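Local coordinates for protein probable mRNA-capping enzyme (Acanthamoeba polyphaga mimivirus, PDB 3BGY) that removes the terminal phosphate from the 5'-triphosphate end of mRNA through its N-terminal tunnel-type triphosphatase domain, the first step of viral mRNA capping, at residues Y172-R177 against K201-P206; T99-A104 against S110-S115. All blocks are in the same frame, centred on the assembly; numbering follows the deposited sequence.

Interaction 1 of 2, residues Y172-R177 against K201-P206; sequences YRYKTR and KLMTVP
A Met-aromatic contact on the outer wall of the triphosphatase barrel joins Tyr174 of strand 169-183 to Met203, in the 3-10 turn that lies on the connection between strands 186-196 and 208-215. Met203 SD sits over the middle of the Tyr174 ring, 3.7 Å from its centroid and 14° off the ring normal. The thioether chain bends at chi2 and chi3, which brings the methyl CE over the same face as a CH-pi contact, 3.9 Å from the centroid of the Tyr174 ring. With CG anti to the backbone N (chi1 -175°), the Tyr174 ring swings out toward the turn.

Beside this pair, Leu202 sends CD2 in between two tyrosine stems, 3.9 Å from Tyr172 CB and 4.0 Å from Tyr174 CB. The Tyr172 ring itself leads away, toward Ile199, while Leu202 also touches Leu72 and Ser196 of the flanking strands. Within the turn, Lys201 O accepts from both Thr204 N and Thr204 OG1, the hydroxyl at 3.0 Å from the carbonyl oxygen.

Lys194 NZ of strand 186-196 adds a hydrogen bond to Val205 O. Between the two segments themselves the attraction is dispersion and sulfur-pi: buried Leu202 supplies the apolar footing, and exposed Met203 shields one face of a tyrosine at the barrel surface.

Interaction 2 of 2, residues T99-A104 against S110-S115; sequences TKFSKA and SRYIVS
Phe101 and Tyr112 meet across a helical hairpin, in which a type I beta turn from Phe101 to Ala104 begins the reversal from helix 91-101 into helix 106-115. The tight part is the Phe101 ring against the ring and CB of Tyr112. Phe101 comes in with its far end, CZ standing 3.5 Å from Tyr112 CG and 3.7 Å from Tyr112 CB, while its CE2 lies above the centre of the tyrosine ring, 3.7 Å from the plane. The ring planes are inclined at 40° and the centroids are 4.7 Å apart, a slanted pairing in which the two side chains run at about a right angle to one another.

Phe101 also meets the Phe97 ring of its own helix and Ile199 of a loop, and Tyr112 touches Gln93 of helix 91-101.

The outer side is looser. Exposed Lys100 lays CG over the rim of one Phe101 face, 4.0 Å from the plane, and its extended chain stays apart from the other helix, Lys100 NZ being 5.5 Å from Tyr112 CE1. Ser115, likewise exposed, turns back on its own helix: OG donates to Tyr112 O at 2.7 Å, and Ser115 N reaches the same carbonyl.

With no polar bond between the two segments, cohesion between the helices here rests on dispersion and ring-ring attraction, concentrated in one buried phenylalanine and one partly exposed tyrosine.

In both contacts apolar and aromatic side chains do the joining. Interaction 1 sets a loop against a barrel strand, whereas interaction 2 pairs two helices inserted between strands 83-88 and 122-136. Their centres are about 17 Å apart and their nearest atoms about 6 Å, without touching. Ile199 bridges the gap, since it meets Tyr172 in interaction 1 and Phe101 in interaction 2. Strand 66-77 touches both regions, Leu72 meeting Leu202, and Ile74 and Leu76 meeting Ile113 of helix 106-115. Both contacts lie outside the barrel; Arg173, Lys175 and Arg177, alternating with Tyr172 and Tyr174, leave the strand on its other side, probably into the active-site tunnel of triphosphatases of this type.

Interaction 1 of 2, residues Y172-R177 against K201-P206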
loop_
_atom_site.group_PDB
_atom_site.type_symbol
_atom_site.label_atom_id
_atom_site.label_comp_id
_atom_site.label_asym_id
_atom_site.label_seq_id
_atom_site.Cartn_x
_atom_site.Cartn_y
_atom_site.Cartn_z
ATOM N N TYR A 172 5.501 -12.356 0.884
ATOM C CA TYR A 172 6.255 -11.530 1.830
ATOM C C TYR A 172 6.811 -10.311 1.147
ATOM O O TYR A 172 7.312 -10.403 0.032
ATOM C CB TYR A 172 7.430 -12.308 2.409
ATOM C CG TYR A 172 7.001 -13.600 3.049
ATOM C CD1 TYR A 172 6.540 -13.620 4.377
ATOM C CD2 TYR A 172 6.972 -14.806 2.306
ATOM C CE1 TYR A 172 6.061 -14.803 4.955
ATOM C CE2 TYR A 172 6.478 -16.023 2.891
ATOM C CZ TYR A 172 6.034 -15.991 4.211
ATOM O OH TYR A 172 5.575 -17.127 4.809
ATOM N N ARG A 173 6.619 -9.151 1.767
ATOM C CA ARG A 173 7.172 -7.920 1.219
ATOM C C ARG A 173 7.818 -7.157 2.354
ATOM O O ARG A 173 7.141 -6.807 3.307
ATOM C CB ARG A 173 6.102 -7.050 0.549
ATOM C CG ARG A 173 5.609 -7.628 -0.766
ATOM C CD ARG A 173 4.625 -6.729 -1.467
ATOM N NE ARG A 173 4.269 -7.312 -2.760
ATOM C CZ ARG A 173 3.071 -7.225 -3.333
ATOM N NH1 ARG A 173 2.080 -6.573 -2.736
ATOM N NH2 ARG A 173 2.845 -7.855 -4.482
ATOM N N TYR A 174 9.127 -6.950 2.260
ATOM C CA TYR A 174 9.859 -6.180 3.258
ATOM C C TYR A 174 9.951 -4.793 2.637
ATOM O O TYR A 174 10.514 -4.602 1.530
ATOM C CB TYR A 174 11.258 -6.735 3.522
ATOM C CG TYR A 174 11.951 -5.997 4.653
ATOM C CD1 TYR A 174 11.456 -6.067 5.959
ATOM C CD2 TYR A 174 13.064 -5.159 4.405
ATOM C CE1 TYR A 174 12.043 -5.313 7.010
ATOM C CE2 TYR A 174 13.666 -4.402 5.456
ATOM C CZ TYR A 174 13.148 -4.488 6.746
ATOM O OH TYR A 174 13.751 -3.755 7.753
ATOM N N LYS A 175 9.461 -3.813 3.379
ATOM C CA LYS A 175 9.386 -2.449 2.861
ATOM C C LYS A 175 10.039 -1.364 3.675
ATOM O O LYS A 175 10.010 -1.436 4.906
ATOM C CB LYS A 175 7.902 -2.091 2.777
ATOM C CG LYS A 175 7.107 -2.893 1.726
ATOM C CD LYS A 175 5.657 -2.441 1.680
ATOM C CE LYS A 175 4.879 -3.193 0.626
ATOM N NZ LYS A 175 3.483 -2.683 0.512
ATOM N N THR A 176 10.635 -0.382 2.980
ATOM C CA THR A 176 11.177 0.822 3.622
ATOM C C THR A 176 10.328 1.889 2.940
ATOM O O THR A 176 10.503 2.178 1.743
ATOM C CB THR A 176 12.692 1.038 3.394
ATOM O OG1 THR A 176 13.398 -0.047 4.006
ATOM C CG2 THR A 176 13.153 2.365 4.061
ATOM N N ARG A 177 9.485 2.514 3.738
ATOM C CA ARG A 177 8.569 3.510 3.220
ATOM C C ARG A 177 8.849 4.881 3.789
ATOM O O ARG A 177 9.359 5.021 4.900
ATOM C CB ARG A 177 7.137 3.069 3.565
ATOM C CG ARG A 177 5.980 3.939 3.022
ATOM C CD ARG A 177 4.628 3.393 3.465
ATOM N NE ARG A 177 4.485 3.356 4.923
ATOM C CZ ARG A 177 3.447 2.827 5.578
ATOM N NH1 ARG A 177 2.437 2.274 4.921
ATOM N NH2 ARG A 177 3.408 2.868 6.901
ATOM N N LYS A 201 16.217 -15.544 2.387
ATOM C CA LYS A 201 16.993 -14.437 1.837
ATOM C C LYS A 201 16.148 -13.294 1.295
ATOM O O LYS A 201 16.494 -12.688 0.282
ATOM C CB LYS A 201 17.992 -14.939 0.784
ATOM C CG LYS A 201 19.309 -15.434 1.361
ATOM C CD LYS A 201 20.273 -15.802 0.249
ATOM C CE LYS A 201 21.653 -16.150 0.785
ATOM N NZ LYS A 201 22.430 -14.940 1.188
ATOM N N LEU A 202 15.041 -13.010 1.984
ATOM C CA LEU A 202 14.133 -11.925 1.579
ATOM C C LEU A 202 14.856 -10.584 1.557
ATOM O O LEU A 202 14.724 -9.830 0.603
ATOM C CB LEU A 202 12.926 -11.830 2.518
ATOM C CG LEU A 202 11.936 -10.664 2.325
ATOM C CD1 LEU A 202 11.271 -10.684 0.967
ATOM C CD2 LEU A 202 10.897 -10.740 3.401
ATOM N N MET A 203 15.629 -10.309 2.604
ATOM C CA MET A 203 16.363 -9.048 2.735
ATOM C C MET A 203 17.423 -8.813 1.660
ATOM O O MET A 203 17.913 -7.694 1.521
ATOM C CB MET A 203 17.043 -8.970 4.112
ATOM C CG MET A 203 16.139 -9.282 5.277
ATOM S SD MET A 203 14.853 -8.085 5.523
ATOM C CE MET A 203 15.000 -7.878 7.313
ATOM N N THR A 204 17.733 -9.853 0.883
ATOM C CA THR A 204 18.759 -9.791 -0.164
ATOM C C THR A 204 18.207 -9.740 -1.590
ATOM O O THR A 204 18.985 -9.588 -2.547
ATOM C CB THR A 204 19.776 -10.989 -0.090
ATOM O OG1 THR A 204 19.228 -12.142 -0.753
ATOM C CG2 THR A 204 20.119 -11.344 1.340
ATOM N N VAL A 205 16.896 -9.935 -1.759
ATOM C CA VAL A 205 16.324 -9.885 -3.109
ATOM C C VAL A 205 16.384 -8.445 -3.665
ATOM O O VAL A 205 16.328 -7.489 -2.886
ATOM C CB VAL A 205 14.870 -10.481 -3.189
ATOM C CG1 VAL A 205 14.837 -11.890 -2.651
ATOM C CG2 VAL A 205 13.863 -9.629 -2.485
ATOM N N PRO A 206 16.602 -8.273 -4.993
ATOM C CA PRO A 206 16.657 -6.906 -5.526
ATOM C C PRO A 206 15.364 -6.145 -5.263
ATOM O O PRO A 206 14.265 -6.696 -5.345
ATOM C CB PRO A 206 16.855 -7.126 -7.030
ATOM C CG PRO A 206 17.611 -8.414 -7.095
ATOM C CD PRO A 206 16.941 -9.254 -6.052
#

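Interaction 2 of 2, residues T99-A104 against S110-S115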
loop_
_atom_site.group_PDB
_atom_site.type_symbol
_atom_site.label_atom_id
_atom_site.label_comp_id
_atom_site.label_asym_id
_atom_site.label_seq_id
_atom_site.Cartn_x
_atom_site.Cartn_y
_atom_site.Cartn_z
ATOM N N THR A 99 13.400 -15.845 11.915
ATOM C CA THR A 99 14.176 -16.935 12.508
ATOM C C THR A 99 13.308 -18.132 12.904
ATOM O O THR A 99 13.669 -19.278 12.611
ATOM C CB THR A 99 15.011 -16.470 13.735
ATOM O OG1 THR A 99 14.154 -15.871 14.712
ATOM C CG2 THR A 99 16.070 -15.472 13.321
ATOM N N LYS A 100 12.139 -17.854 13.487
ATOM C CA LYS A 100 11.215 -18.906 13.925
ATOM C C LYS A 100 10.496 -19.632 12.782
ATOM O O LYS A 100 10.393 -20.859 12.800
ATOM C CB LYS A 100 10.172 -18.350 14.910
ATOM C CG LYS A 100 9.290 -19.417 15.591
ATOM C CD LYS A 100 8.349 -18.844 16.646
ATOM C CE LYS A 100 7.540 -19.965 17.319
ATOM N NZ LYS A 100 6.629 -19.476 18.392
ATOM N N PHE A 101 10.022 -18.878 11.790
ATOM C CA PHE A 101 9.273 -19.465 10.679
ATOM C C PHE A 101 9.983 -19.749 9.351
ATOM O O PHE A 101 9.337 -20.229 8.422
ATOM C CB PHE A 101 7.978 -18.666 10.436
ATOM C CG PHE A 101 7.008 -18.716 11.588
ATOM C CD1 PHE A 101 6.084 -19.777 11.702
ATOM C CD2 PHE A 101 7.020 -17.720 12.580
ATOM C CE1 PHE A 101 5.185 -19.857 12.784
ATOM C CE2 PHE A 101 6.120 -17.783 13.681
ATOM C CZ PHE A 101 5.204 -18.858 13.778
ATOM N N SER A 102 11.304 -19.535 9.286
ATOM C CA SER A 102 12.120 -19.765 8.068
ATOM C C SER A 102 11.979 -21.149 7.423
ATOM O O SER A 102 12.023 -21.273 6.194
ATOM C CB SER A 102 13.614 -19.531 8.357
ATOM O OG SER A 102 14.041 -18.251 7.920
ATOM N N LYS A 103 11.830 -22.169 8.271
ATOM C CA LYS A 103 11.692 -23.567 7.852
ATOM C C LYS A 103 10.343 -24.186 8.263
ATOM O O LYS A 103 10.160 -25.406 8.151
ATOM C CB LYS A 103 12.860 -24.402 8.433
ATOM C CG LYS A 103 14.263 -23.889 8.078
ATOM C CD LYS A 103 15.385 -24.728 8.679
ATOM C CE LYS A 103 16.743 -24.086 8.394
ATOM N NZ LYS A 103 17.897 -24.981 8.703
ATOM N N ALA A 104 9.401 -23.361 8.734
ATOM C CA ALA A 104 8.071 -23.842 9.165
ATOM C C ALA A 104 7.117 -24.089 7.997
ATOM O O ALA A 104 7.325 -23.551 6.902
ATOM C CB ALA A 104 7.439 -22.870 10.148
ATOM N N SER A 110 0.264 -19.562 8.334
ATOM C CA SER A 110 -1.079 -18.995 8.181
ATOM C C SER A 110 -1.847 -18.960 9.498
ATOM O O SER A 110 -2.441 -17.941 9.853
ATOM C CB SER A 110 -1.897 -19.771 7.159
ATOM O OG SER A 110 -1.333 -19.672 5.872
ATOM N N ARG A 111 -1.699 -20.028 10.281
ATOM C CA ARG A 111 -2.413 -20.139 11.563
ATOM C C ARG A 111 -1.865 -19.106 12.551
ATOM O O ARG A 111 -2.641 -18.469 13.256
ATOM C CB ARG A 111 -2.308 -21.565 12.102
ATOM C CG ARG A 111 -3.340 -22.480 11.471
ATOM C CD ARG A 111 -3.218 -23.897 12.026
ATOM N NE ARG A 111 -1.995 -24.541 11.563
ATOM C CZ ARG A 111 -1.496 -25.674 12.053
ATOM N NH1 ARG A 111 -2.106 -26.304 13.048
ATOM N NH2 ARG A 111 -0.419 -26.209 11.492
ATOM N N TYR A 112 -0.555 -18.871 12.492
ATOM C CA TYR A 112 0.111 -17.875 13.335
ATOM C C TYR A 112 -0.366 -16.488 12.913
ATOM O O TYR A 112 -0.752 -15.677 13.756
ATOM C CB TYR A 112 1.648 -17.967 13.239
ATOM C CG TYR A 112 2.407 -16.830 13.949
ATOM C CD1 TYR A 112 2.600 -16.843 15.353
ATOM C CD2 TYR A 112 2.903 -15.714 13.220
ATOM C CE1 TYR A 112 3.274 -15.769 16.017
ATOM C CE2 TYR A 112 3.571 -14.632 13.880
ATOM C CZ TYR A 112 3.748 -14.675 15.269
ATOM O OH TYR A 112 4.392 -13.631 15.896
ATOM N N ILE A 113 -0.396 -16.242 11.600
ATOM C CA ILE A 113 -0.830 -14.937 11.090
ATOM C C ILE A 113 -2.267 -14.558 11.497
ATOM O O ILE A 113 -2.492 -13.445 12.001
ATOM C CB ILE A 113 -0.575 -14.824 9.537
ATOM C CG1 ILE A 113 0.923 -14.871 9.252
ATOM C CG2 ILE A 113 -1.180 -13.534 8.939
ATOM C CD1 ILE A 113 1.769 -13.721 9.853
ATOM N N VAL A 114 -3.219 -15.477 11.342
ATOM C CA VAL A 114 -4.599 -15.188 11.736
ATOM C C VAL A 114 -4.815 -15.171 13.261
ATOM O O VAL A 114 -5.857 -14.710 13.725
ATOM C CB VAL A 114 -5.666 -16.106 11.052
ATOM C CG1 VAL A 114 -5.613 -15.945 9.545
ATOM C CG2 VAL A 114 -5.510 -17.578 11.467
ATOM N N SER A 115 -3.815 -15.619 14.022
ATOM C CA SER A 115 -3.909 -15.646 15.491
ATOM C C SER A 115 -3.496 -14.317 16.113
ATOM O O SER A 115 -3.844 -14.037 17.258
ATOM C CB SER A 115 -3.040 -16.770 16.082
ATOM O OG SER A 115 -1.673 -16.380 16.233
#